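Local coordinates for protein L-methionine gamma-lyase (Fusobacterium nucleatum subsp. nucleatum, PDB 6LXU) that is a pyridoxal-phosphate-dependent enzyme of the Cys/Met metabolism family, with the fold type I architecture, in an assembly of four chains, at residues H106-K111 against E141-A146; V154-P159 against V167-L172; K174-H177 against L183-V186. All blocks are in the same frame, centred on the assembly; numbering follows the deposited sequence.

Contact 1. Residues H106-K111 against E141-A146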
ATOM      1  N   HIS A 106     -28.518  15.077  27.842  1.00 10.21           N
ATOM      2  CA  HIS A 106     -28.496  16.398  27.242  1.00  9.94           C
ATOM      3  C   HIS A 106     -27.058  16.786  26.844  1.00  9.38           C
ATOM      4  O   HIS A 106     -26.085  16.394  27.495  1.00  9.48           O
ATOM      5  CB  HIS A 106     -29.120  17.402  28.232  1.00 10.34           C
ATOM      6  CG  HIS A 106     -29.100  18.834  27.794  1.00 10.49           C
ATOM      7  ND1 HIS A 106     -28.360  19.793  28.458  1.00 10.96           N
ATOM      8  CD2 HIS A 106     -29.764  19.489  26.812  1.00 11.08           C
ATOM      9  CE1 HIS A 106     -28.554  20.964  27.889  1.00 11.08           C
ATOM     10  NE2 HIS A 106     -29.414  20.816  26.898  1.00 11.18           N
ATOM     11  N   VAL A 107     -26.973  17.559  25.767  1.00  9.39           N
ATOM     12  CA  VAL A 107     -25.709  18.055  25.217  1.00  9.32           C
ATOM     13  C   VAL A 107     -25.823  19.564  25.058  1.00  9.25           C
ATOM     14  O   VAL A 107     -26.834  20.059  24.554  1.00  9.78           O
ATOM     15  CB  VAL A 107     -25.415  17.429  23.831  1.00  9.42           C
ATOM     16  CG1 VAL A 107     -24.164  18.041  23.197  1.00  9.41           C
ATOM     17  CG2 VAL A 107     -25.303  15.919  23.947  1.00  9.66           C
ATOM     18  N   VAL A 108     -24.784  20.280  25.497  1.00  9.53           N
ATOM     19  CA  VAL A 108     -24.622  21.694  25.206  1.00  9.59           C
ATOM     20  C   VAL A 108     -23.489  21.847  24.209  1.00  9.29           C
ATOM     21  O   VAL A 108     -22.387  21.333  24.445  1.00  9.32           O
ATOM     22  CB  VAL A 108     -24.306  22.524  26.467  1.00 10.06           C
ATOM     23  CG1 VAL A 108     -24.027  23.985  26.125  1.00 10.58           C
ATOM     24  CG2 VAL A 108     -25.443  22.413  27.471  1.00 10.40           C
ATOM     25  N   THR A 109     -23.738  22.557  23.127  1.00  9.49           N
ATOM     26  CA  THR A 109     -22.707  22.778  22.117  1.00  9.63           C
ATOM     27  C   THR A 109     -22.959  24.094  21.384  1.00 10.27           C
ATOM     28  O   THR A 109     -23.841  24.880  21.774  1.00 10.29           O
ATOM     29  CB  THR A 109     -22.576  21.549  21.180  1.00  9.53           C
ATOM     30  OG1 THR A 109     -21.375  21.672  20.407  1.00  9.42           O
ATOM     31  CG2 THR A 109     -23.765  21.420  20.242  1.00  9.55           C
ATOM     32  N   ASP A 110     -22.164  24.364  20.356  1.00 11.28           N
ATOM     33  CA  ASP A 110     -22.232  25.621  19.627  1.00 12.47           C
ATOM     34  C   ASP A 110     -22.958  25.410  18.307  1.00 13.94           C
ATOM     35  O   ASP A 110     -22.954  24.313  17.766  1.00 14.72           O
ATOM     36  CB  ASP A 110     -20.809  26.138  19.389  1.00 12.71           C
ATOM     37  CG  ASP A 110     -20.757  27.639  19.175  1.00 12.78           C
ATOM     38  OD1 ASP A 110     -21.178  28.102  18.087  1.00 14.47           O
ATOM     39  OD2 ASP A 110     -20.298  28.357  20.082  1.00 12.17           O
ATOM     40  N   LYS A 111     -23.613  26.441  17.782  1.00 16.24           N
ATOM     41  CA  LYS A 111     -24.073  26.375  16.370  1.00 18.75           C
ATOM     42  C   LYS A 111     -22.922  26.387  15.336  1.00 18.18           C
ATOM     43  O   LYS A 111     -23.067  25.851  14.227  1.00 19.85           O
ATOM     44  CB  LYS A 111     -25.134  27.440  16.049  1.00 21.99           C
ATOM     45  CG  LYS A 111     -24.756  28.894  16.294  1.00 24.20           C
ATOM     46  CD  LYS A 111     -25.988  29.801  16.318  1.00 26.27           C
ATOM     47  CE  LYS A 111     -26.788  29.707  17.621  1.00 27.67           C
ATOM     48  NZ  LYS A 111     -26.136  30.435  18.751  1.00 28.82           N
ATOM     49  N   GLU A 141     -22.010  33.132  30.047  1.00 18.22           N
ATOM     50  CA  GLU A 141     -23.320  33.141  30.701  1.00 19.42           C
ATOM     51  C   GLU A 141     -24.349  32.281  29.964  1.00 18.69           C
ATOM     52  O   GLU A 141     -25.111  31.571  30.618  1.00 18.12           O
ATOM     53  CB  GLU A 141     -23.839  34.574  30.880  1.00 21.61           C
ATOM     54  CG  GLU A 141     -23.027  35.408  31.863  1.00 24.10           C
ATOM     55  CD  GLU A 141     -23.017  34.829  33.268  1.00 26.07           C
ATOM     56  OE1 GLU A 141     -24.089  34.389  33.746  1.00 28.86           O
ATOM     57  OE2 GLU A 141     -21.937  34.796  33.895  1.00 29.09           O
ATOM     58  N   GLU A 142     -24.363  32.330  28.630  1.00 18.53           N
ATOM     59  CA  GLU A 142     -25.230  31.432  27.837  1.00 18.14           C
ATOM     60  C   GLU A 142     -24.963  29.959  28.153  1.00 16.94           C
ATOM     61  O   GLU A 142     -25.892  29.160  28.270  1.00 17.22           O
ATOM     62  CB  GLU A 142     -25.047  31.638  26.329  1.00 19.30           C
ATOM     63  CG  GLU A 142     -25.778  32.830  25.751  1.00 20.31           C
ATOM     64  CD  GLU A 142     -25.735  32.871  24.232  1.00 20.66           C
ATOM     65  OE1 GLU A 142     -26.004  31.832  23.575  1.00 20.11           O
ATOM     66  OE2 GLU A 142     -25.439  33.952  23.681  1.00 22.74           O
ATOM     67  N   VAL A 143     -23.691  29.603  28.299  1.00 14.99           N
ATOM     68  CA  VAL A 143     -23.329  28.223  28.566  1.00 13.85           C
ATOM     69  C   VAL A 143     -23.758  27.839  29.977  1.00 13.95           C
ATOM     70  O   VAL A 143     -24.368  26.790  30.166  1.00 13.10           O
ATOM     71  CB  VAL A 143     -21.826  27.967  28.337  1.00 13.16           C
ATOM     72  CG1 VAL A 143     -21.472  26.527  28.664  1.00 13.29           C
ATOM     73  CG2 VAL A 143     -21.468  28.279  26.891  1.00 13.24           C
ATOM     74  N   LYS A 144     -23.472  28.701  30.954  1.00 14.44           N
ATOM     75  CA  LYS A 144     -23.929  28.467  32.336  1.00 15.27           C
ATOM     76  C   LYS A 144     -25.439  28.239  32.389  1.00 14.68           C
ATOM     77  O   LYS A 144     -25.908  27.316  33.043  1.00 14.50           O
ATOM     78  CB  LYS A 144     -23.604  29.664  33.229  1.00 16.77           C
ATOM     79  CG  LYS A 144     -22.134  29.890  33.517  1.00 18.50           C
ATOM     80  CD  LYS A 144     -21.952  31.208  34.253  1.00 20.12           C
ATOM     81  CE  LYS A 144     -20.509  31.667  34.256  1.00 21.38           C
ATOM     82  NZ  LYS A 144     -20.306  32.813  35.183  1.00 23.09           N
ATOM     83  N   ASN A 145     -26.173  29.086  31.679  1.00 14.69           N
ATOM     84  CA  ASN A 145     -27.644  29.031  31.676  1.00 16.02           C
ATOM     85  C   ASN A 145     -28.202  27.783  30.980  1.00 15.77           C
ATOM     86  O   ASN A 145     -29.302  27.350  31.308  1.00 16.28           O
ATOM     87  CB  ASN A 145     -28.239  30.294  31.030  1.00 17.52           C
ATOM     88  CG  ASN A 145     -28.031  31.546  31.870  1.00 19.17           C
ATOM     89  OD1 ASN A 145     -27.737  31.478  33.069  1.00 20.80           O
ATOM     90  ND2 ASN A 145     -28.181  32.702  31.237  1.00 20.99           N
ATOM     91  N   ALA A 146     -27.451  27.211  30.028  1.00 14.77           N
ATOM     92  CA  ALA A 146     -27.866  25.991  29.312  1.00 14.75           C
ATOM     93  C   ALA A 146     -27.615  24.700  30.080  1.00 14.38           C
ATOM     94  O   ALA A 146     -28.201  23.665  29.735  1.00 14.32           O
ATOM     95  CB  ALA A 146     -27.173  25.921  27.960  1.00 14.75           C
TER
HETATM   96  O   HOH W   1     -27.156  32.048  21.189  1.00 31.20           O

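Contact 2. Residues V154-P159 against V167-L172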
ATOM      1  N   VAL A 154     -20.528  18.607  27.100  1.00  7.86           N
ATOM      2  CA  VAL A 154     -20.329  19.932  26.539  1.00  7.84           C
ATOM      3  C   VAL A 154     -19.302  19.739  25.422  1.00  7.49           C
ATOM      4  O   VAL A 154     -18.196  19.283  25.689  1.00  7.49           O
ATOM      5  CB  VAL A 154     -19.870  20.956  27.604  1.00  8.21           C
ATOM      6  CG1 VAL A 154     -19.437  22.258  26.969  1.00  8.56           C
ATOM      7  CG2 VAL A 154     -20.997  21.191  28.597  1.00  8.47           C
ATOM      8  N   TYR A 155     -19.702  20.024  24.186  1.00  7.30           N
ATOM      9  CA  TYR A 155     -18.887  19.734  23.000  1.00  7.16           C
ATOM     10  C   TYR A 155     -18.444  21.045  22.391  1.00  7.49           C
ATOM     11  O   TYR A 155     -19.281  21.893  22.090  1.00  7.88           O
ATOM     12  CB  TYR A 155     -19.700  18.907  22.006  1.00  6.93           C
ATOM     13  CG  TYR A 155     -18.898  18.445  20.814  1.00  6.79           C
ATOM     14  CD1 TYR A 155     -18.653  19.289  19.760  1.00  6.89           C
ATOM     15  CD2 TYR A 155     -18.364  17.165  20.762  1.00  6.93           C
ATOM     16  CE1 TYR A 155     -17.883  18.891  18.668  1.00  6.90           C
ATOM     17  CE2 TYR A 155     -17.613  16.736  19.672  1.00  6.90           C
ATOM     18  CZ  TYR A 155     -17.372  17.604  18.627  1.00  6.74           C
ATOM     19  OH  TYR A 155     -16.629  17.156  17.542  1.00  6.89           O
ATOM     20  N   LEU A 156     -17.126  21.210  22.223  1.00  7.59           N
ATOM     21  CA  LEU A 156     -16.549  22.488  21.813  1.00  7.66           C
ATOM     22  C   LEU A 156     -15.595  22.329  20.642  1.00  7.69           C
ATOM     23  O   LEU A 156     -15.010  21.258  20.434  1.00  7.63           O
ATOM     24  CB  LEU A 156     -15.782  23.131  22.974  1.00  7.74           C
ATOM     25  CG  LEU A 156     -16.564  23.267  24.284  1.00  7.99           C
ATOM     26  CD1 LEU A 156     -15.640  23.658  25.418  1.00  8.16           C
ATOM     27  CD2 LEU A 156     -17.700  24.260  24.143  1.00  8.22           C
ATOM     28  N   GLU A 157     -15.383  23.417  19.924  1.00  7.94           N
ATOM     29  CA  GLU A 157     -14.503  23.424  18.757  1.00  8.42           C
ATOM     30  C   GLU A 157     -13.899  24.808  18.637  1.00  8.20           C
ATOM     31  O   GLU A 157     -14.641  25.777  18.583  1.00  9.79           O
ATOM     32  CB  GLU A 157     -15.343  23.064  17.531  1.00  9.35           C
ATOM     33  CG  GLU A 157     -14.576  22.771  16.270  1.00 10.20           C
ATOM     34  CD  GLU A 157     -15.481  22.389  15.112  1.00 10.62           C
ATOM     35  OE1 GLU A 157     -16.557  21.720  15.294  1.00 11.57           O
ATOM     36  OE2 GLU A 157     -15.105  22.761  13.985  1.00 12.05           O
ATOM     37  N   THR A 158     -12.568  24.930  18.617  1.00  7.49           N
ATOM     38  CA  THR A 158     -11.915  26.235  18.528  1.00  7.17           C
ATOM     39  C   THR A 158     -10.504  26.075  17.975  1.00  6.89           C
ATOM     40  O   THR A 158      -9.781  25.210  18.441  1.00  6.59           O
ATOM     41  CB  THR A 158     -11.875  26.988  19.889  1.00  7.34           C
ATOM     42  OG1 THR A 158     -11.243  28.260  19.725  1.00  7.19           O
ATOM     43  CG2 THR A 158     -11.199  26.196  20.990  1.00  7.53           C
ATOM     44  N   PRO A 159     -10.094  26.896  17.009  1.00  6.92           N
ATOM     45  CA  PRO A 159     -10.930  27.791  16.209  1.00  7.51           C
ATOM     46  C   PRO A 159     -11.964  27.016  15.410  1.00  8.12           C
ATOM     47  O   PRO A 159     -11.740  25.843  15.111  1.00  8.67           O
ATOM     48  CB  PRO A 159      -9.919  28.475  15.272  1.00  7.36           C
ATOM     49  CG  PRO A 159      -8.581  28.244  15.887  1.00  7.19           C
ATOM     50  CD  PRO A 159      -8.697  26.911  16.555  1.00  6.99           C
ATOM     51  N   VAL A 167     -13.192  30.164  21.358  1.00  8.21           N
ATOM     52  CA  VAL A 167     -13.881  30.020  22.651  1.00  8.35           C
ATOM     53  C   VAL A 167     -12.871  29.543  23.680  1.00  7.96           C
ATOM     54  O   VAL A 167     -11.860  28.922  23.344  1.00  7.92           O
ATOM     55  CB  VAL A 167     -15.135  29.117  22.584  1.00  8.71           C
ATOM     56  CG1 VAL A 167     -16.065  29.579  21.463  1.00  9.11           C
ATOM     57  CG2 VAL A 167     -14.781  27.655  22.418  1.00  8.82           C
ATOM     58  N   ASP A 168     -13.145  29.868  24.948  1.00  7.92           N
ATOM     59  CA  ASP A 168     -12.181  29.690  26.032  1.00  7.92           C
ATOM     60  C   ASP A 168     -12.338  28.310  26.642  1.00  7.70           C
ATOM     61  O   ASP A 168     -13.254  28.072  27.437  1.00  7.73           O
ATOM     62  CB  ASP A 168     -12.402  30.781  27.085  1.00  8.30           C
ATOM     63  CG  ASP A 168     -11.292  30.856  28.121  1.00  8.57           C
ATOM     64  OD1 ASP A 168     -10.794  29.803  28.544  1.00  8.47           O
ATOM     65  OD2 ASP A 168     -10.954  31.996  28.526  1.00  9.97           O
ATOM     66  N   LEU A 169     -11.447  27.389  26.278  1.00  7.61           N
ATOM     67  CA  LEU A 169     -11.593  25.998  26.686  1.00  7.59           C
ATOM     68  C   LEU A 169     -11.511  25.805  28.195  1.00  7.54           C
ATOM     69  O   LEU A 169     -12.269  25.023  28.753  1.00  7.46           O
ATOM     70  CB  LEU A 169     -10.557  25.137  25.987  1.00  7.64           C
ATOM     71  CG  LEU A 169     -10.694  25.071  24.458  1.00  7.91           C
ATOM     72  CD1 LEU A 169      -9.598  24.172  23.908  1.00  8.26           C
ATOM     73  CD2 LEU A 169     -12.067  24.547  24.062  1.00  7.92           C
ATOM     74  N   GLU A 170     -10.549  26.471  28.831  1.00  7.78           N
ATOM     75  CA  GLU A 170     -10.398  26.329  30.283  1.00  8.15           C
ATOM     76  C   GLU A 170     -11.632  26.848  31.025  1.00  8.17           C
ATOM     77  O   GLU A 170     -12.143  26.192  31.940  1.00  8.27           O
ATOM     78  CB  GLU A 170      -9.145  27.041  30.764  1.00  8.65           C
ATOM     79  CG  GLU A 170      -8.923  26.853  32.258  1.00  9.03           C
ATOM     80  CD  GLU A 170      -7.722  27.562  32.817  1.00  9.35           C
ATOM     81  OE1 GLU A 170      -6.881  28.088  32.063  1.00 10.09           O
ATOM     82  OE2 GLU A 170      -7.651  27.607  34.087  1.00 10.03           O
ATOM     83  N   ALA A 171     -12.103  28.007  30.625  1.00  8.08           N
ATOM     84  CA  ALA A 171     -13.256  28.622  31.282  1.00  8.30           C
ATOM     85  C   ALA A 171     -14.523  27.807  31.073  1.00  8.22           C
ATOM     86  O   ALA A 171     -15.283  27.548  32.022  1.00  8.35           O
ATOM     87  CB  ALA A 171     -13.456  30.030  30.776  1.00  8.44           C
ATOM     88  N   LEU A 172     -14.735  27.340  29.837  1.00  8.18           N
ATOM     89  CA  LEU A 172     -15.912  26.531  29.543  1.00  8.31           C
ATOM     90  C   LEU A 172     -15.878  25.197  30.263  1.00  8.19           C
ATOM     91  O   LEU A 172     -16.912  24.699  30.702  1.00  8.24           O
ATOM     92  CB  LEU A 172     -16.045  26.320  28.029  1.00  8.68           C
ATOM     93  CG  LEU A 172     -16.454  27.570  27.260  1.00  9.13           C
ATOM     94  CD1 LEU A 172     -16.156  27.433  25.776  1.00  9.17           C
ATOM     95  CD2 LEU A 172     -17.933  27.855  27.483  1.00  9.63           C
TER

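Contact 3. Residues K174-H177 against L183-V186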
ATOM      1  N   LYS A 174     -14.531  24.614  33.176  1.00  9.02           N
ATOM      2  CA  LYS A 174     -14.922  24.880  34.577  1.00  9.51           C
ATOM      3  C   LYS A 174     -16.425  24.975  34.722  1.00 10.11           C
ATOM      4  O   LYS A 174     -16.986  24.422  35.678  1.00 11.21           O
ATOM      5  CB  LYS A 174     -14.252  26.151  35.093  1.00  9.81           C
ATOM      6  CG  LYS A 174     -12.780  25.941  35.345  1.00 10.23           C
ATOM      7  CD  LYS A 174     -12.117  27.253  35.669  1.00 10.95           C
ATOM      8  CE  LYS A 174     -10.647  27.054  35.924  1.00 11.47           C
ATOM      9  NZ  LYS A 174      -9.978  28.348  36.135  1.00 13.20           N
ATOM     10  N   ILE A 175     -17.088  25.628  33.778  1.00  9.92           N
ATOM     11  CA  ILE A 175     -18.557  25.722  33.806  1.00 10.32           C
ATOM     12  C   ILE A 175     -19.181  24.344  33.663  1.00 10.05           C
ATOM     13  O   ILE A 175     -20.070  23.960  34.425  1.00 11.05           O
ATOM     14  CB  ILE A 175     -19.077  26.672  32.716  1.00 10.70           C
ATOM     15  CG1 ILE A 175     -18.632  28.099  33.044  1.00 11.13           C
ATOM     16  CG2 ILE A 175     -20.599  26.601  32.574  1.00 10.86           C
ATOM     17  CD1 ILE A 175     -18.731  29.059  31.898  1.00 11.72           C
ATOM     18  N   ALA A 176     -18.727  23.579  32.668  1.00  9.52           N
ATOM     19  CA  ALA A 176     -19.252  22.225  32.456  1.00  9.32           C
ATOM     20  C   ALA A 176     -19.102  21.342  33.691  1.00  9.69           C
ATOM     21  O   ALA A 176     -20.019  20.596  34.052  1.00  9.92           O
ATOM     22  CB  ALA A 176     -18.548  21.586  31.270  1.00  9.03           C
ATOM     23  N   HIS A 177     -17.943  21.443  34.332  1.00  9.72           N
ATOM     24  CA  HIS A 177     -17.606  20.576  35.440  1.00 10.09           C
ATOM     25  C   HIS A 177     -18.282  20.939  36.767  1.00 10.51           C
ATOM     26  O   HIS A 177     -18.121  20.206  37.737  1.00 11.80           O
ATOM     27  CB  HIS A 177     -16.095  20.482  35.595  1.00  9.75           C
ATOM     28  CG  HIS A 177     -15.447  19.677  34.505  1.00  9.49           C
ATOM     29  ND1 HIS A 177     -14.185  19.951  34.027  1.00  9.75           N
ATOM     30  CD2 HIS A 177     -15.904  18.618  33.787  1.00  9.56           C
ATOM     31  CE1 HIS A 177     -13.886  19.080  33.076  1.00  9.37           C
ATOM     32  NE2 HIS A 177     -14.906  18.264  32.911  1.00  9.54           N
ATOM     33  N   LEU A 183     -19.044  15.535  30.716  1.00  9.12           N
ATOM     34  CA  LEU A 183     -17.761  15.416  30.016  1.00  8.89           C
ATOM     35  C   LEU A 183     -17.603  16.546  29.022  1.00  8.49           C
ATOM     36  O   LEU A 183     -18.551  16.895  28.320  1.00  9.01           O
ATOM     37  CB  LEU A 183     -17.691  14.090  29.270  1.00  9.35           C
ATOM     38  CG  LEU A 183     -17.700  12.838  30.143  1.00 10.13           C
ATOM     39  CD1 LEU A 183     -17.948  11.606  29.283  1.00 10.42           C
ATOM     40  CD2 LEU A 183     -16.403  12.709  30.929  1.00 11.11           C
ATOM     41  N   VAL A 184     -16.394  17.096  28.950  1.00  7.77           N
ATOM     42  CA  VAL A 184     -16.054  18.118  27.987  1.00  7.57           C
ATOM     43  C   VAL A 184     -15.252  17.460  26.860  1.00  7.27           C
ATOM     44  O   VAL A 184     -14.228  16.825  27.113  1.00  7.00           O
ATOM     45  CB  VAL A 184     -15.251  19.274  28.625  1.00  7.99           C
ATOM     46  CG1 VAL A 184     -14.958  20.349  27.584  1.00  8.51           C
ATOM     47  CG2 VAL A 184     -16.010  19.883  29.797  1.00  8.23           C
ATOM     48  N   ILE A 185     -15.750  17.636  25.629  1.00  6.99           N
ATOM     49  CA  ILE A 185     -15.148  17.041  24.428  1.00  7.20           C
ATOM     50  C   ILE A 185     -14.768  18.191  23.523  1.00  7.00           C
ATOM     51  O   ILE A 185     -15.594  19.055  23.257  1.00  7.23           O
ATOM     52  CB  ILE A 185     -16.137  16.090  23.710  1.00  7.76           C
ATOM     53  CG1 ILE A 185     -16.628  15.016  24.684  1.00  8.43           C
ATOM     54  CG2 ILE A 185     -15.484  15.482  22.477  1.00  7.86           C
ATOM     55  CD1 ILE A 185     -17.678  14.083  24.130  1.00  8.77           C
ATOM     56  N   VAL A 186     -13.524  18.196  23.032  1.00  6.69           N
ATOM     57  CA  VAL A 186     -13.050  19.246  22.132  1.00  6.47           C
ATOM     58  C   VAL A 186     -12.527  18.649  20.834  1.00  6.05           C
ATOM     59  O   VAL A 186     -11.684  17.756  20.853  1.00  6.24           O
ATOM     60  CB  VAL A 186     -11.944  20.095  22.786  1.00  6.87           C
ATOM     61  CG1 VAL A 186     -11.332  21.081  21.803  1.00  7.12           C
ATOM     62  CG2 VAL A 186     -12.522  20.824  23.975  1.00  7.08           C
TER

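Contact 1. Residues H106-K111 against E141-A146
Strand 106-110 and helix 141-146 run nearly antiparallel, their axes at 169° and 9.4 Å apart at closest, and Val108 faces Ala146 where the backbones come nearest. With CG1 of Val108 anti to its backbone N (chi1 175°), both methyls face the helix: Val108 CG2 lies 3.9 Å from Ala146 CB, while Val108 CG1 meets CG1 of Val143 more loosely at 4.4 Å. The His106 ring turns its CE1 corner, between the two nitrogens, toward the end of the helix; CE1 is 3.3 Å from Ala146 O, which sits at the ring edge, near its plane. His106 ND1 is bonded to Thr151 OG1 and NE2 to Thr133 OG1, two bonds that probably hold the ring in this orientation. At the opposite end a water links the segments, accepting from Lys111 NZ at 3.1 Å and donating to Glu142 OE1 at 2.7 Å; Glu142 OE1 also takes the backbone N-H of Asp136. Helix 140-146 connects strands 131-135 and 151-157, which flank strand 106-110, and packs along this middle strand in the sheet of this fold type I enzyme. Apolar packing and one water-bridged pair of opposite charges join strand and helix, while residues outside both satisfy the His106 nitrogens.

Contact 2. Residues V154-P159 against V167-L172
Where Thr158 meets Val167 the flat group is a peptide, not a ring: the N-H of Val167 gives a hydrogen bond to Thr158 OG1, with an N...O distance of 3.2 Å and an angle of 160° at the hydrogen. The other flat group is the carboxylate of Asp168, the N-cap of the helix, whose OD1 receives Ala171 N from above its plane, 55° out of it, at 3.0 Å. Both bonds sit where strand passes into helix in the beta-alpha-beta crossover made by strand 151-157, helix 169-176 and strand 183-187. Here the chain leaves the sheet, passes the cis peptide before Pro159 and comes back to begin the helix beside the strand it has just left.

One threonine serves two purposes. With OG1 anti to its own backbone N (chi1 -179°), the hydroxyl is turned to Val167 N while CG2 is left for the apolar side, meeting Leu169 CD2 tip to tip at 3.6 Å. Val167 adds its CG2 methyl, 3.9 Å from Thr158 CB, so the polar bond is flanked by hydrocarbon. Beyond Val167, Gln307 ties the turn down further through Val167 O and Leu169 N.

Nearer the start of the strand, Leu156 rises between two helix leucines, and its side chain and that of Leu172 cross obliquely. The CD1 methyl of Leu156 touches both, lying 3.9 Å from Leu169 CD2 and 3.8 Å from Leu172 CB.

Contact 3. Residues K174-H177 against L183-V186
Ala176 and His177 close on a single methyl of the strand, CG2 of Val184, where helix 169-176 ends and the beta-alpha-beta crossover returns to the sheet at strand 183-187. The buried half is tight. Ala176 CB stands 3.4 Å from Val184 CG2, closer than usual for two carbons, consistent with a small side chain allowing the last helical turn to lie close to the strand; Val154 of the adjacent strand also touches Ala176. Val184 has CG1 anti to its backbone N (chi1 -178°), which leaves CG2 as the branch turned to the helix.

The other half, toward solvent, is looser. The partly exposed His177 crosses Val184 at about a right angle, and its ring meets the same methyl in an off-centre CH-pi contact, CG2 lying 4.1 Å from the ring centroid and 30° off the ring normal. Farther out, on the helix face turned from the strand, Lys174 is exposed and pairs with Glu170 one turn earlier.

What steadies the imidazole is Asp204, outside both segments. Its OD2 is bonded to His177 NE2 and also to the backbone N of Val184, so one carboxylate oxygen holds the ring beside the strand and probably favours an N-H on that nitrogen. The ring atom nearest to the shared methyl is this same NE2, 3.7 Å from Val184 CG2.

How the contacts relate
From the N terminus, contact 1 closes the longest loop: 29 residues, including helix 115-125 and strand 131-135, separate its segments. Contact 2 then closes a seven-residue connection that leads from strand into helix, and contact 3 a five-residue one from that helix back to the sheet. The three follow in series, neither nested nor crossed. Contacts 2 and 3 are the two halves of one crossover, sharing helix 169-176, and their strands pair through Leu156 N and Ile185 O. Contact 1 borders contact 2 in the sheet, where Val108 O meets Tyr155 N, and in the helix layer, where Val143 packs on Leu172; it reaches contact 3 through Ile175.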